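Local coordinates for penicillin binding protein 2X (PDB 5U47) that probably cross-links the peptides of adjacent glycan strands in septal peptidoglycan as a transpeptidase and belongs to the enzymes that beta-lactams inactivate by acylation, at residues Thr296-Met300 with Ala422-Ile426; Ser303-Asn307 with Pro460-Ala465; Asp368-Ser372 with Ile403-Ser407; Arg470-Val476 with Asp501-Ser506. The protein carries 1 engineered substitution. Residue numbers count along the deposited sequence, not the author numbering.

Interaction 1: Thr296-Met300 with Ala422-Ile426; sequences TMKVM and AFTAI
Build 296-300 as the opening of helix 297-308: Thr296 sits in a 3-10 turn, and Val299 N bonds back to Thr296 O at 3.1 Å. Opposite it place one turn of helix 416-427, residues 422-426. The two backbones stand well apart, Met300 CA to Ala422 CA being 7.6 Å, so side chains alone fill the gap and no hydrogen bond crosses it. Met300 is the main bump. With chi1 m, chi2 p and chi3 near -92° it slides between Ala422, Phe423 and Ile426: its SD lies 4.0 Å from Ala422 CB, where the small methyl makes a hollow, while its CE reaches 3.9 Å from Phe423 CD1 and 3.6 Å from Ile426 CG1. The same sulfur makes an oblique Met-aromatic contact with the Phe423 ring. Within the transpeptidase fold, the residues of 296-300 that pack here belong to the same turn as the presumed active-site Lys298, for Ser295 and Lys298 fit the SxxK pattern of penicillin-binding proteins; Lys298 lies out of reach of 422-426 and its NZ bonds to Ser295, Ser354 and Asn356. Val299, chi1 t, meets Ile426 (m, m), CG1 to CG1 3.7 Å. Phe423, chi1 m, carries its ring toward the first turn, so that its CZ, at the ring edge, is 4.0 Å from Thr296 CB; beyond, the same ring packs edge-to-face with Tyr544 and touches Val531 and Met533 of strand 526-534.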
loop_
_atom_site.group_PDB
_atom_site.type_symbol
_atom_site.label_atom_id
_atom_site.label_comp_id
_atom_site.label_asym_id
_atom_site.label_seq_id
_atom_site.Cartn_x
_atom_site.Cartn_y
_atom_site.Cartn_z
ATOM N N THR A 296 -18.584 -3.368 10.019
ATOM C CA THR A 296 -18.416 -2.384 8.958
ATOM C C THR A 296 -18.939 -3.005 7.670
ATOM O O THR A 296 -19.302 -2.283 6.736
ATOM C CB THR A 296 -16.945 -1.975 8.762
ATOM O OG1 THR A 296 -16.150 -3.158 8.602
ATOM C CG2 THR A 296 -16.458 -1.186 9.967
ATOM N N MET A 297 -18.995 -4.340 7.635
ATOM C CA MET A 297 -19.512 -5.049 6.464
ATOM C C MET A 297 -21.017 -4.762 6.273
ATOM O O MET A 297 -21.519 -4.891 5.179
ATOM C CB MET A 297 -19.241 -6.561 6.535
ATOM C CG MET A 297 -19.694 -7.356 5.318
ATOM S SD MET A 297 -18.844 -6.953 3.765
ATOM C CE MET A 297 -17.227 -7.628 4.075
ATOM N N LYS A 298 -21.705 -4.332 7.330
ATOM C CA LYS A 298 -23.119 -3.951 7.239
ATOM C C LYS A 298 -23.339 -2.767 6.296
ATOM O O LYS A 298 -24.461 -2.535 5.866
ATOM C CB LYS A 298 -23.695 -3.602 8.622
ATOM C CG LYS A 298 -23.668 -4.757 9.610
ATOM C CD LYS A 298 -24.212 -4.390 10.981
ATOM C CE LYS A 298 -24.322 -5.657 11.832
ATOM N NZ LYS A 298 -24.403 -5.412 13.277
ATOM N N VAL A 299 -22.277 -2.017 5.989
ATOM C CA VAL A 299 -22.362 -0.904 5.042
ATOM C C VAL A 299 -22.658 -1.524 3.681
ATOM O O VAL A 299 -23.582 -1.084 2.988
ATOM C CB VAL A 299 -21.059 -0.066 5.008
ATOM C CG1 VAL A 299 -21.078 0.986 3.909
ATOM C CG2 VAL A 299 -20.821 0.630 6.346
ATOM N N MET A 300 -21.877 -2.541 3.308
ATOM C CA MET A 300 -22.087 -3.239 2.039
ATOM C C MET A 300 -23.473 -3.889 2.024
ATOM O O MET A 300 -24.190 -3.793 1.026
ATOM C CB MET A 300 -21.027 -4.315 1.801
ATOM C CG MET A 300 -19.641 -3.865 1.363
ATOM S SD MET A 300 -18.692 -2.799 2.469
ATOM C CE MET A 300 -19.171 -1.202 1.879
ATOM N N ALA A 422 -13.960 -1.561 -1.341
ATOM C CA ALA A 422 -15.422 -1.649 -1.241
ATOM C C ALA A 422 -16.003 -0.320 -0.789
ATOM O O ALA A 422 -17.024 0.134 -1.337
ATOM C CB ALA A 422 -15.823 -2.763 -0.281
ATOM N N PHE A 423 -15.341 0.315 0.194
ATOM C CA PHE A 423 -15.802 1.610 0.691
ATOM C C PHE A 423 -15.816 2.695 -0.392
ATOM O O PHE A 423 -16.652 3.611 -0.336
ATOM C CB PHE A 423 -14.975 2.117 1.884
ATOM C CG PHE A 423 -15.111 1.288 3.148
ATOM C CD1 PHE A 423 -16.345 0.801 3.568
ATOM C CD2 PHE A 423 -14.011 1.082 3.964
ATOM C CE1 PHE A 423 -16.463 0.070 4.760
ATOM C CE2 PHE A 423 -14.123 0.351 5.147
ATOM C CZ PHE A 423 -15.348 -0.157 5.535
ATOM N N THR A 424 -14.925 2.604 -1.385
ATOM C CA THR A 424 -14.918 3.631 -2.418
ATOM C C THR A 424 -16.236 3.673 -3.201
ATOM O O THR A 424 -16.612 4.737 -3.661
ATOM C CB THR A 424 -13.743 3.522 -3.437
ATOM O OG1 THR A 424 -13.817 2.275 -4.139
ATOM C CG2 THR A 424 -12.434 3.643 -2.771
ATOM N N ALA A 425 -16.925 2.534 -3.371
ATOM C CA ALA A 425 -18.183 2.521 -4.116
ATOM C C ALA A 425 -19.258 3.271 -3.324
ATOM O O ALA A 425 -20.106 3.940 -3.881
ATOM C CB ALA A 425 -18.627 1.103 -4.410
ATOM N N ILE A 426 -19.189 3.176 -2.005
ATOM C CA ILE A 426 -20.125 3.880 -1.146
ATOM C C ILE A 426 -19.875 5.387 -1.219
ATOM O O ILE A 426 -20.828 6.155 -1.316
ATOM C CB ILE A 426 -19.994 3.380 0.297
ATOM C CG1 ILE A 426 -20.280 1.872 0.375
ATOM C CG2 ILE A 426 -20.906 4.173 1.241
ATOM C CD1 ILE A 426 -21.703 1.474 0.061
#

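Interaction 2: Ser303-Asn307 with Pro460-Ala465; sequences SAAIN and PVSKQA
Residues 303-307 form a regular helical turn, Asn307 N to Ser303 O 2.9 Å. Against it, 460-465 runs in as loop, extended at Val461 and Ser462, then starts helix 463-478. The backbones come closest at Asn307 and Ala465, CA to CA 5.3 Å. Ser462 is the N-cap: with chi1 p, its OG accepts from Ala465 N at 3.0 Å. The Ser462 amide, just ahead of the helix, is satisfied across the contact by Asn307 (chi1 t), N to OD1 2.9 Å at 157°. Asn307 ND2 bonds to Tyr374 OH, and Ser303 OG to Met300 O and Tyr378 OH. Around these polar atoms the packing is close: Val461 CG1 lies 3.7 Å from Ser303 OG, Ala465 CB 3.8 Å from Ser303 O, and Ile306 CG2 3.9 Å from Ala465 CB. One asparagine thus spends both ends of its amide, binding the start of helix 463-478 through its oxygen and helix 368-377 through its nitrogen, so the junction of three helices is fixed by directional bonds as well as by fit.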
loop_
_atom_site.group_PDB
_atom_site.type_symbol
_atom_site.label_atom_id
_atom_site.label_comp_id
_atom_site.label_asym_id
_atom_site.label_seq_id
_atom_site.Cartn_x
_atom_site.Cartn_y
_atom_site.Cartn_z
ATOM N N SER A 303 -26.266 -1.345 1.591
ATOM C CA SER A 303 -26.274 -0.808 0.221
ATOM C C SER A 303 -26.922 -1.791 -0.746
ATOM O O SER A 303 -27.617 -1.379 -1.672
ATOM C CB SER A 303 -24.872 -0.448 -0.280
ATOM O OG SER A 303 -24.070 -1.590 -0.520
ATOM N N ALA A 304 -26.663 -3.079 -0.529
ATOM C CA ALA A 304 -27.222 -4.145 -1.364
ATOM C C ALA A 304 -28.736 -4.254 -1.164
ATOM O O ALA A 304 -29.496 -4.399 -2.125
ATOM C CB ALA A 304 -26.549 -5.472 -1.054
ATOM N N ALA A 305 -29.166 -4.188 0.093
ATOM C CA ALA A 305 -30.590 -4.244 0.406
ATOM C C ALA A 305 -31.322 -3.085 -0.258
ATOM O O ALA A 305 -32.416 -3.271 -0.808
ATOM C CB ALA A 305 -30.815 -4.218 1.911
ATOM N N ILE A 306 -30.729 -1.894 -0.212
ATOM C CA ILE A 306 -31.356 -0.719 -0.829
ATOM C C ILE A 306 -31.377 -0.881 -2.344
ATOM O O ILE A 306 -32.408 -0.636 -2.985
ATOM C CB ILE A 306 -30.662 0.591 -0.411
ATOM C CG1 ILE A 306 -30.887 0.827 1.093
ATOM C CG2 ILE A 306 -31.203 1.765 -1.229
ATOM C CD1 ILE A 306 -30.069 1.957 1.684
ATOM N N ASN A 307 -30.247 -1.315 -2.902
ATOM C CA ASN A 307 -30.120 -1.528 -4.347
ATOM C C ASN A 307 -31.054 -2.655 -4.867
ATOM O O ASN A 307 -31.521 -2.593 -5.993
ATOM C CB ASN A 307 -28.682 -1.865 -4.732
ATOM C CG ASN A 307 -28.408 -1.589 -6.190
ATOM O OD1 ASN A 307 -28.453 -0.437 -6.622
ATOM N ND2 ASN A 307 -28.112 -2.629 -6.955
ATOM N N PRO A 460 -20.929 -1.827 -7.951
ATOM C CA PRO A 460 -21.751 -2.777 -7.218
ATOM C C PRO A 460 -23.184 -2.314 -6.919
ATOM O O PRO A 460 -24.078 -3.149 -6.894
ATOM C CB PRO A 460 -20.979 -3.010 -5.913
ATOM C CG PRO A 460 -19.797 -2.149 -5.935
ATOM C CD PRO A 460 -19.692 -1.453 -7.239
ATOM N N VAL A 461 -23.391 -1.008 -6.713
ATOM C CA VAL A 461 -24.723 -0.467 -6.392
ATOM C C VAL A 461 -24.957 0.850 -7.116
ATOM O O VAL A 461 -24.033 1.448 -7.656
ATOM C CB VAL A 461 -24.906 -0.263 -4.860
ATOM C CG1 VAL A 461 -24.761 -1.586 -4.117
ATOM C CG2 VAL A 461 -23.918 0.754 -4.315
ATOM N N SER A 462 -26.208 1.282 -7.148
ATOM C CA SER A 462 -26.569 2.525 -7.800
ATOM C C SER A 462 -26.110 3.739 -6.987
ATOM O O SER A 462 -25.762 3.638 -5.804
ATOM C CB SER A 462 -28.082 2.604 -7.972
ATOM O OG SER A 462 -28.727 2.783 -6.713
ATOM N N LYS A 463 -26.129 4.882 -7.642
ATOM C CA LYS A 463 -25.804 6.160 -7.015
ATOM C C LYS A 463 -26.782 6.432 -5.858
ATOM O O LYS A 463 -26.378 6.883 -4.769
ATOM C CB LYS A 463 -25.922 7.257 -8.069
ATOM C CG LYS A 463 -25.840 8.683 -7.564
ATOM C CD LYS A 463 -25.952 9.632 -8.752
ATOM C CE LYS A 463 -26.110 11.075 -8.327
ATOM N NZ LYS A 463 -24.957 11.542 -7.536
ATOM N N GLN A 464 -28.063 6.160 -6.110
ATOM C CA GLN A 464 -29.095 6.384 -5.102
ATOM C C GLN A 464 -28.887 5.467 -3.885
ATOM O O GLN A 464 -28.999 5.916 -2.745
ATOM C CB GLN A 464 -30.497 6.208 -5.705
ATOM C CG GLN A 464 -31.628 6.507 -4.735
ATOM C CD GLN A 464 -33.005 6.341 -5.349
ATOM O OE1 GLN A 464 -33.144 6.159 -6.557
ATOM N NE2 GLN A 464 -34.036 6.400 -4.512
ATOM N N ALA A 465 -28.572 4.196 -4.122
ATOM C CA ALA A 465 -28.322 3.257 -3.010
ATOM C C ALA A 465 -27.126 3.695 -2.151
ATOM O O ALA A 465 -27.180 3.647 -0.914
ATOM C CB ALA A 465 -28.107 1.847 -3.529
#

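Interaction 3: Asp368-Ser372 with Ile403-Ser407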
loop_
_atom_site.group_PDB
_atom_site.type_symbol
_atom_site.label_atom_id
_atom_site.label_comp_id
_atom_site.label_asym_id
_atom_site.label_seq_id
_atom_site.Cartn_x
_atom_site.Cartn_y
_atom_site.Cartn_z
ATOM N N ASP A 368 -29.704 -15.703 -0.121
ATOM C CA ASP A 368 -28.286 -16.083 -0.203
ATOM C C ASP A 368 -27.649 -15.841 -1.557
ATOM O O ASP A 368 -26.558 -15.301 -1.635
ATOM C CB ASP A 368 -28.088 -17.565 0.155
ATOM C CG ASP A 368 -28.174 -17.837 1.657
ATOM O OD1 ASP A 368 -28.499 -16.916 2.444
ATOM O OD2 ASP A 368 -27.901 -18.992 2.049
ATOM N N LYS A 369 -28.325 -16.261 -2.617
ATOM C CA LYS A 369 -27.798 -16.113 -3.976
ATOM C C LYS A 369 -27.500 -14.646 -4.316
ATOM O O LYS A 369 -26.401 -14.317 -4.824
ATOM C CB LYS A 369 -28.792 -16.709 -4.974
ATOM C CG LYS A 369 -28.507 -16.460 -6.436
ATOM C CD LYS A 369 -29.632 -17.048 -7.273
ATOM C CE LYS A 369 -29.593 -16.566 -8.713
ATOM N NZ LYS A 369 -28.274 -16.798 -9.350
ATOM N N VAL A 370 -28.473 -13.779 -4.035
ATOM C CA VAL A 370 -28.340 -12.345 -4.292
ATOM C C VAL A 370 -27.213 -11.736 -3.442
ATOM O O VAL A 370 -26.307 -11.090 -3.978
ATOM C CB VAL A 370 -29.681 -11.607 -4.055
ATOM C CG1 VAL A 370 -29.484 -10.093 -4.086
ATOM C CG2 VAL A 370 -30.716 -12.023 -5.111
ATOM N N TRP A 371 -27.255 -11.951 -2.130
ATOM C CA TRP A 371 -26.206 -11.424 -1.254
ATOM C C TRP A 371 -24.813 -11.908 -1.677
ATOM O O TRP A 371 -23.863 -11.109 -1.747
ATOM C CB TRP A 371 -26.489 -11.756 0.219
ATOM C CG TRP A 371 -25.389 -11.341 1.193
ATOM C CD1 TRP A 371 -24.782 -12.132 2.126
ATOM C CD2 TRP A 371 -24.749 -10.053 1.288
ATOM N NE1 TRP A 371 -23.811 -11.414 2.807
ATOM C CE2 TRP A 371 -23.777 -10.139 2.310
ATOM C CE3 TRP A 371 -24.905 -8.838 0.605
ATOM C CZ2 TRP A 371 -22.968 -9.056 2.666
ATOM C CZ3 TRP A 371 -24.099 -7.770 0.951
ATOM C CH2 TRP A 371 -23.145 -7.881 1.977
ATOM N N SER A 372 -24.687 -13.193 -1.972
ATOM C CA SER A 372 -23.404 -13.754 -2.363
ATOM C C SER A 372 -22.871 -13.094 -3.672
ATOM O O SER A 372 -21.646 -12.884 -3.839
ATOM C CB SER A 372 -23.512 -15.275 -2.493
ATOM O OG SER A 372 -22.296 -15.830 -2.978
ATOM N N ILE A 403 -22.698 -17.444 4.706
ATOM C CA ILE A 403 -23.313 -16.393 3.879
ATOM C C ILE A 403 -24.206 -15.488 4.747
ATOM O O ILE A 403 -24.171 -14.265 4.599
ATOM C CB ILE A 403 -24.089 -16.966 2.682
ATOM C CG1 ILE A 403 -23.125 -17.645 1.703
ATOM C CG2 ILE A 403 -24.821 -15.853 1.933
ATOM C CD1 ILE A 403 -23.825 -18.384 0.577
ATOM N N ALA A 404 -24.969 -16.077 5.669
ATOM C CA ALA A 404 -25.802 -15.280 6.584
ATOM C C ALA A 404 -24.924 -14.454 7.536
ATOM O O ALA A 404 -25.157 -13.271 7.747
ATOM C CB ALA A 404 -26.738 -16.172 7.384
ATOM N N GLN A 405 -23.925 -15.096 8.120
ATOM C CA GLN A 405 -23.022 -14.420 9.055
ATOM C C GLN A 405 -22.261 -13.286 8.394
ATOM O O GLN A 405 -21.973 -12.288 9.039
ATOM C CB GLN A 405 -22.020 -15.412 9.643
ATOM C CG GLN A 405 -22.625 -16.416 10.624
ATOM C CD GLN A 405 -21.658 -17.527 10.996
ATOM O OE1 GLN A 405 -20.802 -17.934 10.188
ATOM N NE2 GLN A 405 -21.800 -18.043 12.200
ATOM N N SER A 406 -21.919 -13.457 7.114
ATOM C CA SER A 406 -21.180 -12.437 6.373
ATOM C C SER A 406 -21.925 -11.102 6.328
ATOM O O SER A 406 -21.287 -10.057 6.122
ATOM C CB SER A 406 -20.844 -12.902 4.938
ATOM O OG SER A 406 -22.012 -12.993 4.138
ATOM N N SER A 407 -23.250 -11.138 6.552
ATOM C CA SER A 407 -24.075 -9.923 6.563
ATOM C C SER A 407 -23.655 -8.967 7.689
ATOM O O SER A 407 -23.922 -7.769 7.607
ATOM C CB SER A 407 -25.569 -10.252 6.672
ATOM O OG SER A 407 -25.904 -10.714 7.971
#
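The polar part of this contact centres on one hydroxyl. Trp371, with chi1 t, sends its indole NE1 to Ser406 OG, a hydrogen bond of 2.7 Å at 150°. Ser406 OG, on a p rotamer, in turn donates to Ile403 O at 2.5 Å, so the hydroxyl accepts from the indole and donates its own hydrogen bond to the carbonyl three residues earlier. Next door Ser407 does much the same without the indole: its OG donates to Ala404 O at 2.7 Å, and its backbone N reaches that same oxygen at 3.1 Å. Both serine side chains therefore fold back on the carbonyls of Ile403 and Ala404.

Van der Waals contacts of Ile403 lie beside this bond. Ile403 (chi1 m, chi2 t) points at the other helix and meets three residues of it: its CG2 makes an apolar contact with Trp371 CD1 at 3.7 Å and lies 3.9 Å from Asp368 OD1, while its CD1 is 4.4 Å from Ser372 CB. The backbones are closest here too, Asp368 CA to Ile403 CA 6.4 Å. The hydroxyl of Ser372 turns to Gln398.

Trp371 joins three helices of the transpeptidase domain, packing on 400-405, 297-308 and 356-366 from its place on 368-377. While NE1 faces 403-407, the six-membered part of the indole packs on helix 297-308, at Ala304; the ring also touches Leu301 and Glu363. Ser407 rests on Leu301, Thr360 and Glu363, near the residues that match the SxxK pattern.

Interaction 4: Arg470-Val476 with Asp501-Ser506; sequences RNYMISV and DVTVKS. Engineered in segment 501-506: Thr503 (natural residue Ala). With ACT (acetate ion), chain D.
Start with the backbone bond: Val504 N donates to Met473 O, 3.2 Å at 166°, which joins a helix to the edge of a sheet. Thr503, an engineered residue (alanine in nature), has chi1 m and sets its OG1 2.8 Å from Arg470 O, with Ser536 OG also bonded to it. Water 1 bridges Ile474 O (2.9 Å) and Val502 O (2.6 Å). Facing outward, Ser475 OG bonds to an acetate O at 2.7 Å, probably from the crystallisation liquor. Helix 470-476 and strand 503-506 cross at 63° and their axes approach to 5.7 Å; the nearest CA atoms are those of Ile474 and Thr503, 4.6 Å apart. Met473 (m, t, p) lays its CE 3.5 Å from Thr503 CG2 and 3.9 Å from Lys505 CB; Val476 (t) puts CG2 4.0 Å from Lys505 CD and CB 4.0 Å from Val504 CG2; Ile474 CD1 is 4.0 Å from Asp501 CB. Lys505 and Ser506 fit the K(T/S)G-type motif of penicillin-binding proteins, and Lys505 NZ bonds to Ser506 O (2.8 Å) and Ser354 OG. Since Thr503 and Lys505 pair with strand 526-534, Val504 turns its amide to the outer edge, where a helix carbonyl satisfies it and fixes the strand that carries the probable K(T/S)G motif.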
loop_
_atom_site.group_PDB
_atom_site.type_symbol
_atom_site.label_atom_id
_atom_site.label_comp_id
_atom_site.label_asym_id
_atom_site.label_seq_id
_atom_site.Cartn_x
_atom_site.Cartn_y
_atom_site.Cartn_z
ATOM N N ARG A 470 -25.187 6.252 2.842
ATOM C CA ARG A 470 -24.415 7.287 3.550
ATOM C C ARG A 470 -25.289 8.091 4.505
ATOM O O ARG A 470 -24.865 8.410 5.612
ATOM C CB ARG A 470 -23.694 8.228 2.587
ATOM C CG ARG A 470 -22.520 7.590 1.831
ATOM C CD ARG A 470 -21.619 8.637 1.178
ATOM N NE ARG A 470 -22.369 9.609 0.375
ATOM C CZ ARG A 470 -22.815 9.412 -0.869
ATOM N NH1 ARG A 470 -22.622 8.258 -1.516
ATOM N NH2 ARG A 470 -23.492 10.378 -1.476
ATOM N N ASN A 471 -26.510 8.401 4.085
ATOM C CA ASN A 471 -27.430 9.130 4.951
ATOM C C ASN A 471 -27.831 8.279 6.175
ATOM O O ASN A 471 -27.832 8.785 7.293
ATOM C CB ASN A 471 -28.652 9.620 4.191
ATOM C CG ASN A 471 -29.593 10.408 5.085
ATOM O OD1 ASN A 471 -29.184 11.377 5.725
ATOM N ND2 ASN A 471 -30.844 9.978 5.159
ATOM N N TYR A 472 -28.137 6.997 5.983
ATOM C CA TYR A 472 -28.462 6.131 7.135
ATOM C C TYR A 472 -27.278 6.055 8.099
ATOM O O TYR A 472 -27.462 5.996 9.313
ATOM C CB TYR A 472 -28.895 4.716 6.708
ATOM C CG TYR A 472 -30.230 4.669 5.994
ATOM C CD1 TYR A 472 -31.386 5.108 6.623
ATOM C CD2 TYR A 472 -30.350 4.139 4.713
ATOM C CE1 TYR A 472 -32.622 5.064 5.985
ATOM C CE2 TYR A 472 -31.574 4.096 4.072
ATOM C CZ TYR A 472 -32.703 4.557 4.715
ATOM O OH TYR A 472 -33.918 4.508 4.084
ATOM N N MET A 473 -26.069 6.089 7.553
ATOM C CA MET A 473 -24.837 6.055 8.368
ATOM C C MET A 473 -24.610 7.306 9.236
ATOM O O MET A 473 -23.815 7.261 10.180
ATOM C CB MET A 473 -23.614 5.788 7.477
ATOM C CG MET A 473 -23.515 4.353 6.991
ATOM S SD MET A 473 -22.266 4.109 5.704
ATOM C CE MET A 473 -20.756 4.219 6.654
ATOM N N ILE A 474 -25.275 8.419 8.932
ATOM C CA ILE A 474 -25.172 9.613 9.784
ATOM C C ILE A 474 -25.770 9.290 11.163
ATOM O O ILE A 474 -25.211 9.664 12.214
ATOM C CB ILE A 474 -25.904 10.835 9.176
ATOM C CG1 ILE A 474 -25.188 11.329 7.905
ATOM C CG2 ILE A 474 -26.025 11.971 10.194
ATOM C CD1 ILE A 474 -25.943 12.404 7.151
ATOM N N SER A 475 -26.898 8.585 11.152
ATOM C CA SER A 475 -27.602 8.236 12.394
ATOM C C SER A 475 -26.814 7.336 13.323
ATOM O O SER A 475 -27.036 7.355 14.529
ATOM C CB SER A 475 -28.986 7.637 12.107
ATOM O OG SER A 475 -29.790 8.588 11.444
ATOM N N VAL A 476 -25.903 6.538 12.781
ATOM C CA VAL A 476 -25.046 5.727 13.636
ATOM C C VAL A 476 -24.361 6.655 14.648
ATOM O O VAL A 476 -24.155 6.289 15.800
ATOM C CB VAL A 476 -23.972 4.987 12.809
ATOM C CG1 VAL A 476 -22.969 4.304 13.727
ATOM C CG2 VAL A 476 -24.624 3.978 11.876
ATOM N N ASP A 501 -21.678 16.928 8.594
ATOM C CA ASP A 501 -22.361 15.674 8.852
ATOM C C ASP A 501 -21.316 14.615 8.491
ATOM O O ASP A 501 -20.619 14.739 7.471
ATOM C CB ASP A 501 -23.581 15.483 7.954
ATOM C CG ASP A 501 -24.757 16.358 8.344
ATOM O OD1 ASP A 501 -24.911 16.732 9.535
ATOM O OD2 ASP A 501 -25.560 16.643 7.442
ATOM N N VAL A 502 -21.213 13.582 9.314
ATOM C CA VAL A 502 -20.224 12.544 9.098
ATOM C C VAL A 502 -20.923 11.197 8.987
ATOM O O VAL A 502 -21.733 10.821 9.829
ATOM C CB VAL A 502 -19.194 12.483 10.239
ATOM C CG1 VAL A 502 -18.017 11.614 9.832
ATOM C CG2 VAL A 502 -18.686 13.885 10.607
ATOM N N THR A 503 -20.587 10.494 7.930
ATOM C CA THR A 503 -21.118 9.168 7.617
ATOM C C THR A 503 -20.211 8.155 8.316
ATOM O O THR A 503 -19.021 8.035 7.981
ATOM C CB THR A 503 -21.137 9.018 6.078
ATOM O OG1 THR A 503 -22.344 9.618 5.592
ATOM C CG2 THR A 503 -21.050 7.568 5.599
ATOM N N VAL A 504 -20.747 7.437 9.302
ATOM C CA VAL A 504 -19.927 6.500 10.043
ATOM C C VAL A 504 -20.586 5.147 10.271
ATOM O O VAL A 504 -21.809 5.028 10.239
ATOM C CB VAL A 504 -19.572 7.098 11.413
ATOM C CG1 VAL A 504 -18.826 8.419 11.241
ATOM C CG2 VAL A 504 -20.842 7.333 12.239
ATOM N N LYS A 505 -19.755 4.131 10.492
ATOM C CA LYS A 505 -20.224 2.805 10.905
ATOM C C LYS A 505 -19.126 2.162 11.712
ATOM O O LYS A 505 -17.976 2.088 11.277
ATOM C CB LYS A 505 -20.603 1.901 9.735
ATOM C CG LYS A 505 -21.196 0.545 10.181
ATOM C CD LYS A 505 -22.533 0.696 10.921
ATOM C CE LYS A 505 -23.053 -0.625 11.458
ATOM N NZ LYS A 505 -22.409 -1.015 12.745
ATOM N N SER A 506 -19.490 1.677 12.881
ATOM C CA SER A 506 -18.568 1.031 13.764
ATOM C C SER A 506 -18.654 -0.435 13.539
ATOM O O SER A 506 -19.630 -0.957 12.978
ATOM C CB SER A 506 -18.982 1.274 15.231
ATOM O OG SER A 506 -20.309 0.797 15.452
HETATM C C ACT D . -31.103 10.800 14.307
HETATM O O ACT D . -30.971 10.115 13.273
HETATM O OXT ACT D . -30.286 11.699 14.608
HETATM C CH3 ACT D . -32.286 10.542 15.201
HETATM O O HOH W 1 -22.780 11.179 12.221
#

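From the N terminus, helix 297-308 opens two long loops almost at once: 296-300 starts interaction 1 and 303-307 starts interaction 2. Interaction 3 then opens and closes first, a short loop from 368-372 to 403-407 that lies within both. Interaction 1 closes at 422-426 and interaction 2 only at 460-465, so those two cross. Interaction 4 follows in series, a short loop from 470-476 to 501-506. Helix 297-308 thus serves interactions 1 and 2 and touches the Trp371 of interaction 3, while helix 463-478 carries interactions 2 and 4. Val299, packed on Met473 and Lys505, links interaction 1 to interaction 4 and the helices to the five-stranded sheet.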